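Local structure of putative acetyltransferase (Streptococcus mutans, 4E2A) at residues E95-L109 against L140-R153. The protein probably transfers an acyl group other than an aminoacyl one, most likely acetyl, as a GNAT-family acetyltransferase. Sequence-based numbering, arbitrary orientation.
Sequences ETYFILMSGKAAGFL and LGLGKQLFEFALER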
loop_
_atom_site.group_PDB
_atom_site.type_symbol
_atom_site.label_atom_id
_atom_site.label_comp_id
_atom_site.label_asym_id
_atom_site.label_seq_id
_atom_site.Cartn_x
_atom_site.Cartn_y
_atom_site.Cartn_z
ATOM N N GLU B 95 2.609 -19.281 8.504
ATOM C CA GLU B 95 1.667 -20.180 9.147
ATOM C C GLU B 95 0.383 -19.483 9.522
ATOM O O GLU B 95 0.385 -18.305 9.886
ATOM C CB GLU B 95 2.295 -20.899 10.329
ATOM C CG GLU B 95 3.275 -21.992 9.887
ATOM C CD GLU B 95 4.200 -22.444 10.998
ATOM O OE1 GLU B 95 4.190 -21.794 12.061
ATOM O OE2 GLU B 95 4.930 -23.444 10.804
ATOM N N THR B 96 -0.724 -20.202 9.376
ATOM C CA THR B 96 -1.997 -19.698 9.867
ATOM C C THR B 96 -2.547 -20.614 10.969
ATOM O O THR B 96 -2.618 -21.845 10.796
ATOM C CB THR B 96 -3.029 -19.556 8.732
ATOM O OG1 THR B 96 -2.515 -18.689 7.716
ATOM C CG2 THR B 96 -4.345 -18.974 9.254
ATOM N N TYR B 97 -2.967 -19.996 12.072
ATOM C CA TYR B 97 -3.480 -20.722 13.239
ATOM C C TYR B 97 -4.927 -20.343 13.556
ATOM O O TYR B 97 -5.342 -19.200 13.330
ATOM C CB TYR B 97 -2.629 -20.420 14.482
ATOM C CG TYR B 97 -1.192 -20.882 14.382
ATOM C CD1 TYR B 97 -0.820 -22.140 14.830
ATOM C CD2 TYR B 97 -0.208 -20.052 13.838
ATOM C CE1 TYR B 97 0.467 -22.572 14.737
ATOM C CE2 TYR B 97 1.105 -20.482 13.733
ATOM C CZ TYR B 97 1.430 -21.748 14.192
ATOM O OH TYR B 97 2.712 -22.215 14.114
ATOM N N PHE B 98 -5.684 -21.311 14.086
ATOM C CA PHE B 98 -6.949 -21.044 14.754
ATOM C C PHE B 98 -6.692 -21.027 16.254
ATOM O O PHE B 98 -5.830 -21.764 16.766
ATOM C CB PHE B 98 -7.985 -22.157 14.507
ATOM C CG PHE B 98 -8.673 -22.105 13.158
ATOM C CD1 PHE B 98 -8.969 -20.909 12.548
ATOM C CD2 PHE B 98 -9.030 -23.277 12.514
ATOM C CE1 PHE B 98 -9.613 -20.875 11.306
ATOM C CE2 PHE B 98 -9.659 -23.257 11.266
ATOM C CZ PHE B 98 -9.951 -22.049 10.667
ATOM N N ILE B 99 -7.437 -20.190 16.963
ATOM C CA ILE B 99 -7.615 -20.416 18.386
ATOM C C ILE B 99 -9.040 -20.894 18.556
ATOM O O ILE B 99 -9.981 -20.313 17.997
ATOM C CB ILE B 99 -7.313 -19.194 19.273
ATOM C CG1 ILE B 99 -7.473 -19.568 20.753
ATOM C CG2 ILE B 99 -8.203 -18.021 18.923
ATOM C CD1 ILE B 99 -6.852 -18.559 21.709
ATOM N N LEU B 100 -9.194 -21.952 19.300
ATOM C CA LEU B 100 -10.449 -22.644 19.418
ATOM C C LEU B 100 -10.969 -22.657 20.837
ATOM O O LEU B 100 -10.232 -22.754 21.769
ATOM C CB LEU B 100 -10.322 -24.068 18.916
ATOM C CG LEU B 100 -10.041 -24.262 17.453
ATOM C CD1 LEU B 100 -8.698 -24.808 17.160
ATOM C CD2 LEU B 100 -11.096 -25.077 16.885
ATOM N N MET B 101 -12.269 -22.559 20.963
ATOM C CA MET B 101 -12.935 -22.636 22.240
ATOM C C MET B 101 -13.968 -23.756 22.213
ATOM O O MET B 101 -14.900 -23.746 21.454
ATOM C CB MET B 101 -13.561 -21.300 22.582
ATOM C CG MET B 101 -14.511 -21.374 23.696
ATOM S SD MET B 101 -13.689 -20.953 25.151
ATOM C CE MET B 101 -14.307 -19.356 25.293
ATOM N N SER B 102 -13.714 -24.768 23.017
ATOM C CA SER B 102 -14.522 -25.945 23.007
ATOM C C SER B 102 -14.711 -26.510 21.588
ATOM O O SER B 102 -15.759 -26.942 21.253
ATOM C CB SER B 102 -15.873 -25.672 23.660
ATOM O OG SER B 102 -15.761 -25.398 25.035
ATOM N N GLY B 103 -13.670 -26.536 20.793
ATOM C CA GLY B 103 -13.692 -27.118 19.459
ATOM C C GLY B 103 -14.223 -26.209 18.359
ATOM O O GLY B 103 -14.189 -26.570 17.177
ATOM N N LYS B 104 -14.706 -25.028 18.739
ATOM C CA LYS B 104 -15.182 -24.036 17.771
ATOM C C LYS B 104 -14.135 -22.946 17.502
ATOM O O LYS B 104 -13.580 -22.349 18.439
ATOM C CB LYS B 104 -16.458 -23.362 18.275
ATOM C CG LYS B 104 -17.659 -24.278 18.489
ATOM C CD LYS B 104 -18.788 -23.495 19.171
ATOM C CE LYS B 104 -20.037 -24.330 19.375
ATOM N NZ LYS B 104 -21.167 -23.510 19.912
ATOM N N ALA B 105 -13.882 -22.670 16.229
ATOM C CA ALA B 105 -12.959 -21.596 15.869
ATOM C C ALA B 105 -13.437 -20.239 16.387
ATOM O O ALA B 105 -14.528 -19.786 16.043
ATOM C CB ALA B 105 -12.755 -21.553 14.369
ATOM N N ALA B 106 -12.605 -19.590 17.197
ATOM C CA ALA B 106 -12.928 -18.284 17.788
ATOM C C ALA B 106 -12.111 -17.127 17.198
ATOM O O ALA B 106 -12.456 -15.955 17.373
ATOM C CB ALA B 106 -12.747 -18.328 19.298
ATOM N N GLY B 107 -11.025 -17.454 16.503
ATOM C CA GLY B 107 -10.190 -16.436 15.906
ATOM C C GLY B 107 -9.023 -17.049 15.152
ATOM O O GLY B 107 -8.878 -18.275 15.099
ATOM N N PHE B 108 -8.199 -16.197 14.551
ATOM C CA PHE B 108 -7.091 -16.685 13.737
ATOM C C PHE B 108 -5.884 -15.753 13.725
ATOM O O PHE B 108 -5.973 -14.563 14.068
ATOM C CB PHE B 108 -7.574 -17.050 12.323
ATOM C CG PHE B 108 -7.847 -15.860 11.450
ATOM C CD1 PHE B 108 -6.860 -15.379 10.589
ATOM C CD2 PHE B 108 -9.070 -15.211 11.502
ATOM C CE1 PHE B 108 -7.099 -14.274 9.783
ATOM C CE2 PHE B 108 -9.327 -14.091 10.695
ATOM C CZ PHE B 108 -8.339 -13.620 9.841
ATOM N N LEU B 109 -4.748 -16.319 13.312
ATOM C CA LEU B 109 -3.463 -15.683 13.449
ATOM C C LEU B 109 -2.645 -16.016 12.201
ATOM O O LEU B 109 -2.539 -17.182 11.842
ATOM C CB LEU B 109 -2.740 -16.203 14.712
ATOM C CG LEU B 109 -1.220 -15.980 14.716
ATOM C CD1 LEU B 109 -0.886 -14.490 14.817
ATOM C CD2 LEU B 109 -0.483 -16.829 15.805
ATOM N N LEU B 140 -12.571 -12.418 26.546
ATOM C CA LEU B 140 -12.303 -13.665 27.262
ATOM C C LEU B 140 -10.799 -13.899 27.407
ATOM O O LEU B 140 -10.364 -14.922 27.942
ATOM C CB LEU B 140 -12.920 -14.836 26.498
ATOM C CG LEU B 140 -14.413 -14.724 26.203
ATOM C CD1 LEU B 140 -14.858 -15.815 25.236
ATOM C CD2 LEU B 140 -15.199 -14.761 27.514
ATOM N N GLY B 141 -10.008 -12.958 26.906
ATOM C CA GLY B 141 -8.559 -13.094 26.946
ATOM C C GLY B 141 -7.970 -13.862 25.779
ATOM O O GLY B 141 -6.766 -14.153 25.748
ATOM N N LEU B 142 -8.787 -14.199 24.786
ATOM C CA LEU B 142 -8.248 -15.042 23.718
ATOM C C LEU B 142 -7.258 -14.278 22.832
ATOM O O LEU B 142 -6.310 -14.860 22.321
ATOM C CB LEU B 142 -9.357 -15.644 22.877
ATOM C CG LEU B 142 -10.353 -16.560 23.600
ATOM C CD1 LEU B 142 -11.490 -16.884 22.653
ATOM C CD2 LEU B 142 -9.699 -17.846 24.134
ATOM N N GLY B 143 -7.468 -12.976 22.658
ATOM C CA GLY B 143 -6.563 -12.181 21.826
ATOM C C GLY B 143 -5.142 -12.149 22.401
ATOM O O GLY B 143 -4.143 -12.381 21.707
ATOM N N LYS B 144 -5.062 -11.843 23.686
ATOM C CA LYS B 144 -3.799 -11.837 24.403
ATOM C C LYS B 144 -3.129 -13.197 24.302
ATOM O O LYS B 144 -1.933 -13.292 24.026
ATOM C CB LYS B 144 -4.030 -11.467 25.870
ATOM C CG LYS B 144 -2.814 -11.588 26.739
ATOM C CD LYS B 144 -3.038 -10.958 28.101
ATOM C CE LYS B 144 -1.902 -11.294 29.060
ATOM N NZ LYS B 144 -2.121 -10.684 30.408
ATOM N N GLN B 145 -3.900 -14.258 24.510
ATOM C CA GLN B 145 -3.334 -15.599 24.460
ATOM C C GLN B 145 -2.775 -15.918 23.070
ATOM O O GLN B 145 -1.717 -16.512 22.947
ATOM C CB GLN B 145 -4.385 -16.638 24.845
ATOM C CG GLN B 145 -3.818 -18.010 25.132
ATOM C CD GLN B 145 -4.862 -18.951 25.696
ATOM O OE1 GLN B 145 -5.912 -18.514 26.184
ATOM N NE2 GLN B 145 -4.588 -20.254 25.622
ATOM N N LEU B 146 -3.489 -15.520 22.024
ATOM C CA LEU B 146 -3.014 -15.778 20.663
ATOM C C LEU B 146 -1.780 -14.902 20.323
ATOM O O LEU B 146 -0.863 -15.373 19.672
ATOM C CB LEU B 146 -4.144 -15.604 19.649
ATOM C CG LEU B 146 -3.944 -16.048 18.194
ATOM C CD1 LEU B 146 -3.332 -17.434 18.053
ATOM C CD2 LEU B 146 -5.297 -15.978 17.433
ATOM N N PHE B 147 -1.754 -13.652 20.785
ATOM C CA PHE B 147 -0.594 -12.789 20.573
ATOM C C PHE B 147 0.631 -13.330 21.302
ATOM O O PHE B 147 1.726 -13.364 20.741
ATOM C CB PHE B 147 -0.872 -11.338 20.973
ATOM C CG PHE B 147 0.234 -10.365 20.585
ATOM C CD1 PHE B 147 0.410 -9.968 19.262
ATOM C CD2 PHE B 147 1.079 -9.838 21.547
ATOM C CE1 PHE B 147 1.418 -9.070 18.905
ATOM C CE2 PHE B 147 2.090 -8.928 21.206
ATOM C CZ PHE B 147 2.257 -8.538 19.884
ATOM N N GLU B 148 0.438 -13.785 22.538
ATOM C CA GLU B 148 1.522 -14.395 23.290
ATOM C C GLU B 148 2.031 -15.699 22.657
ATOM O O GLU B 148 3.233 -15.990 22.695
ATOM C CB GLU B 148 1.110 -14.576 24.763
ATOM C CG GLU B 148 0.704 -13.245 25.389
ATOM C CD GLU B 148 0.821 -13.204 26.907
ATOM O OE1 GLU B 148 0.933 -14.282 27.514
ATOM O OE2 GLU B 148 0.817 -12.083 27.473
ATOM N N PHE B 149 1.124 -16.474 22.064
ATOM C CA PHE B 149 1.513 -17.653 21.298
ATOM C C PHE B 149 2.364 -17.240 20.088
ATOM O O PHE B 149 3.357 -17.904 19.756
ATOM C CB PHE B 149 0.268 -18.447 20.858
ATOM C CG PHE B 149 0.563 -19.611 19.944
ATOM C CD1 PHE B 149 0.792 -20.890 20.466
ATOM C CD2 PHE B 149 0.587 -19.441 18.554
ATOM C CE1 PHE B 149 1.069 -21.978 19.624
ATOM C CE2 PHE B 149 0.846 -20.518 17.703
ATOM C CZ PHE B 149 1.092 -21.796 18.242
ATOM N N ALA B 150 1.963 -16.161 19.416
ATOM C CA ALA B 150 2.735 -15.656 18.274
ATOM C C ALA B 150 4.163 -15.278 18.662
ATOM O O ALA B 150 5.101 -15.613 17.931
ATOM C CB ALA B 150 2.039 -14.460 17.605
ATOM N N LEU B 151 4.326 -14.588 19.794
ATOM C CA LEU B 151 5.664 -14.218 20.300
ATOM C C LEU B 151 6.525 -15.432 20.649
ATOM O O LEU B 151 7.749 -15.427 20.441
ATOM C CB LEU B 151 5.551 -13.325 21.540
ATOM C CG LEU B 151 4.812 -12.006 21.336
ATOM C CD1 LEU B 151 4.743 -11.237 22.643
ATOM C CD2 LEU B 151 5.487 -11.178 20.229
ATOM N N GLU B 152 5.899 -16.468 21.200
ATOM C CA GLU B 152 6.635 -17.698 21.498
ATOM C C GLU B 152 7.051 -18.449 20.218
ATOM O O GLU B 152 8.173 -18.950 20.122
ATOM C CB GLU B 152 5.851 -18.593 22.456
ATOM C CG GLU B 152 6.600 -19.854 22.848
ATOM C CD GLU B 152 7.980 -19.580 23.452
ATOM O OE1 GLU B 152 8.202 -18.478 24.005
ATOM O OE2 GLU B 152 8.845 -20.485 23.377
ATOM N N ARG B 153 6.169 -18.499 19.219
ATOM C CA ARG B 153 6.567 -19.047 17.922
ATOM C C ARG B 153 7.782 -18.312 17.364
ATOM O O ARG B 153 8.717 -18.920 16.825
ATOM C CB ARG B 153 5.408 -19.003 16.911
ATOM C CG ARG B 153 4.326 -20.030 17.169
ATOM C CD ARG B 153 4.885 -21.449 17.148
ATOM N NE ARG B 153 5.443 -21.819 15.844
ATOM C CZ ARG B 153 6.009 -23.001 15.589
ATOM N NH1 ARG B 153 6.106 -23.919 16.551
ATOM N NH2 ARG B 153 6.489 -23.268 14.377
#
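Glu-95 meets Arg-153 in a salt bridge, OE1 to NH2 at 3.6 Å. The arginine chain bends at chi2 and chi3, which folds its guanidinium back over the end of Tyr-97. The tyrosine OH lies over one guanidinium face and donates a hydrogen bond of 2.6 Å to the same Glu-95 OE1, reaching it from above the carboxylate plane. A carboxylate oxygen thus serves both a phenol and a cation, which probably favours its charged form.

Phe-149 then turns its edge to the face of Tyr-97. Its CE2 sits over the ring centre, 3.5 Å above the plane; the planes stand 72° apart, a T-shaped pair. Ile-99 has CG1 anti to the backbone N (chi1 -177°). With the chain extended beyond it, CD1 reaches Leu-142 CD2 at 3.8 Å, while CG2 packs on Leu-146 CD2. Met-101, where the type I' turn to Lys-104 begins, touches Leu-140 CD1 with its terminal CE.

A classic beta bulge sets Ala-106 and Gly-107 opposite the single residue Ile-99. Ala-106 CB meets Leu-142 CD1. At Phe-108 the backbone O lies 3.7 Å from Leu-146 CD2, while the side chain goes to the other side of the sheet, onto helix 48-63. Leu-109 packs its CB against Leu-146 CD1 (3.6 Å). Its CD2 reaches Ala-150 CB and the edge of the Phe-149 ring.

The contact lays helix 142-157 on the hairpin of strands 94-101 and 104-113 in the GNAT sheet. Helix residues 142-153 run at 25° to strand 104-109, nearly along it. Ile-40 of the neighbouring strand 38-42 also touches Ile-99 and Phe-149. The helix is therefore held on the hairpin mainly by apolar and aromatic packing, and the polar cluster adds direction at the Glu-95 end.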